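Local atomic coordinates of segregation and condensation protein B (Chlorobium tepidum TLS, PDB entry 1T6S), a protein that takes part in chromosome partitioning, probably as the winged-helix subunit of the SMC-associated segregation and condensation complex. Residues 50-55 against 59-64. Residues are numbered along the deposited sequence; the frame is centred on the assembly and turned at random.
With NO3 (nitrate ion), chain L; NO3 (nitrate ion), chain H.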
# COMPACT_ATOMS: atom_id res chain seq x y z
N ARG A 50 29.04 2.88 -24.77
CA ARG A 50 29.69 2.41 -25.99
C ARG A 50 30.37 1.07 -25.72
O ARG A 50 30.31 0.16 -26.56
CB ARG A 50 30.68 3.45 -26.52
CG ARG A 50 30.09 4.31 -27.65
CD ARG A 50 31.15 5.18 -28.34
NE ARG A 50 31.56 6.33 -27.53
CZ ARG A 50 30.82 7.42 -27.36
NH1 ARG A 50 29.63 7.52 -27.93
NH2 ARG A 50 31.27 8.40 -26.60
N ASP A 51 31.00 0.93 -24.56
CA ASP A 51 31.65 -0.34 -24.20
C ASP A 51 30.64 -1.47 -24.01
O ASP A 51 30.94 -2.63 -24.32
CB ASP A 51 32.47 -0.20 -22.90
CG ASP A 51 33.74 0.63 -23.08
OD1 ASP A 51 34.44 0.41 -24.10
OD2 ASP A 51 34.04 1.48 -22.20
N TYR A 52 29.45 -1.13 -23.49
CA TYR A 52 28.39 -2.13 -23.29
C TYR A 52 27.94 -2.64 -24.65
O TYR A 52 27.73 -3.84 -24.84
CB TYR A 52 27.20 -1.50 -22.54
CG TYR A 52 27.54 -1.01 -21.15
CD1 TYR A 52 26.80 0.03 -20.55
CD2 TYR A 52 28.64 -1.52 -20.46
CE1 TYR A 52 27.17 0.56 -19.30
CE2 TYR A 52 29.02 -1.00 -19.21
CZ TYR A 52 28.28 0.04 -18.65
OH TYR A 52 28.70 0.60 -17.46
N GLU A 53 27.78 -1.72 -25.59
CA GLU A 53 27.38 -2.08 -26.94
C GLU A 53 28.46 -2.96 -27.58
O GLU A 53 28.16 -3.97 -28.21
CB GLU A 53 27.18 -0.83 -27.78
CG GLU A 53 27.16 -1.11 -29.27
CD GLU A 53 25.86 -1.70 -29.74
OE1 GLU A 53 25.81 -2.20 -30.88
OE2 GLU A 53 24.88 -1.65 -28.96
N ALA A 54 29.71 -2.56 -27.39
CA ALA A 54 30.87 -3.26 -27.94
C ALA A 54 31.09 -4.69 -27.45
O ALA A 54 31.41 -5.58 -28.25
CB ALA A 54 32.12 -2.44 -27.67
N THR A 55 30.92 -4.90 -26.15
CA THR A 55 31.12 -6.21 -25.54
C THR A 55 29.85 -7.07 -25.50
O THR A 55 29.88 -8.22 -25.06
CB THR A 55 31.71 -6.06 -24.11
OG1 THR A 55 30.83 -5.26 -23.29
CG2 THR A 55 33.08 -5.35 -24.19
N PHE A 59 22.45 -4.48 -20.91
CA PHE A 59 21.96 -3.31 -20.19
C PHE A 59 22.64 -2.02 -20.65
O PHE A 59 23.69 -2.05 -21.32
CB PHE A 59 22.15 -3.50 -18.68
CG PHE A 59 23.50 -4.05 -18.31
CD1 PHE A 59 24.63 -3.26 -18.38
CD2 PHE A 59 23.64 -5.38 -17.91
CE1 PHE A 59 25.89 -3.78 -18.05
CE2 PHE A 59 24.89 -5.91 -17.58
CZ PHE A 59 26.01 -5.11 -17.65
N ARG A 60 22.04 -0.89 -20.30
CA ARG A 60 22.57 0.43 -20.66
C ARG A 60 22.25 1.44 -19.59
O ARG A 60 21.26 1.29 -18.87
CB ARG A 60 21.93 0.95 -21.96
CG ARG A 60 22.19 0.13 -23.22
CD ARG A 60 23.63 0.24 -23.71
NE ARG A 60 23.82 -0.47 -24.98
CZ ARG A 60 23.93 -1.79 -25.10
NH1 ARG A 60 23.89 -2.56 -24.02
NH2 ARG A 60 24.05 -2.34 -26.31
N ILE A 61 23.08 2.47 -19.49
CA ILE A 61 22.84 3.54 -18.54
C ILE A 61 21.97 4.61 -19.23
O ILE A 61 22.26 5.04 -20.35
CB ILE A 61 24.16 4.20 -18.05
CG1 ILE A 61 24.96 3.19 -17.19
CG2 ILE A 61 23.85 5.45 -17.23
CD1 ILE A 61 26.41 3.59 -16.93
N HIS A 62 20.89 5.00 -18.56
CA HIS A 62 19.94 5.99 -19.04
C HIS A 62 19.85 7.22 -18.13
O HIS A 62 19.80 7.10 -16.89
CB HIS A 62 18.55 5.37 -19.16
CG HIS A 62 18.44 4.28 -20.18
ND1 HIS A 62 17.92 4.49 -21.43
CD2 HIS A 62 18.78 2.97 -20.12
CE1 HIS A 62 17.94 3.35 -22.11
NE2 HIS A 62 18.45 2.42 -21.33
N ALA A 63 19.79 8.39 -18.75
CA ALA A 63 19.66 9.64 -18.03
C ALA A 63 18.18 9.95 -17.96
O ALA A 63 17.58 10.38 -18.95
CB ALA A 63 20.38 10.75 -18.80
N ILE A 64 17.57 9.72 -16.80
CA ILE A 64 16.15 9.99 -16.63
C ILE A 64 15.95 11.09 -15.60
O ILE A 64 16.28 10.91 -14.43
CB ILE A 64 15.35 8.74 -16.16
CG1 ILE A 64 15.67 7.52 -17.04
CG2 ILE A 64 13.86 9.01 -16.24
CD1 ILE A 64 15.49 7.76 -18.53
N NO3 L . 17.02 7.69 -21.67
O1 NO3 L . 16.19 6.79 -21.47
O2 NO3 L . 16.61 8.80 -21.75
O3 NO3 L . 18.19 7.37 -21.76
N NO3 H . 22.00 8.55 -21.56
O1 NO3 H . 22.46 8.74 -22.70
O2 NO3 H . 20.80 8.56 -21.46
O3 NO3 H . 22.79 8.38 -20.66
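Tyr52 meets Phe59 over one ring face and Ile61 at its edge. The edge of the Phe59 ring is directed at the Tyr52 face in a T-shaped pair, planes 71° apart and centroids 5.5 Å apart. Ile61 CD1 lies 3.9 Å from Tyr52 CE1, near the ring plane. Alongside, Arg60 turns back over the helix: its chain bends at chi2 (-71°), and one guanidinium face lies over the backbone of Tyr52 and Glu53. Arg60 NH2 forms a salt bridge to Glu53 OE2 at 2.9 Å, meeting the carboxylate on its anti side and somewhat out of its plane, with the two planes 77° apart. Arg60 NH1 is hydrogen-bonded to Phe59 O (2.8 Å), approaching from above the carbonyl plane, and also to Arg57 O in the turn. With an alanine at Arg60, Glu53 would probably lose its charged mate and Phe59 O and Arg57 O the NH1 donor they share. Further out, Tyr52 OH is hydrogen-bonded to Glu13 OE1 of helix 2-18, Asn49 OD1 holds Ile61 N, and Phe70 of the adjoining strand meets the Phe59 ring. Helix 38-55 thus turns back, nearly antiparallel, into a beta hairpin, the helix-to-wing junction characteristic of a winged helix-turn-helix domain.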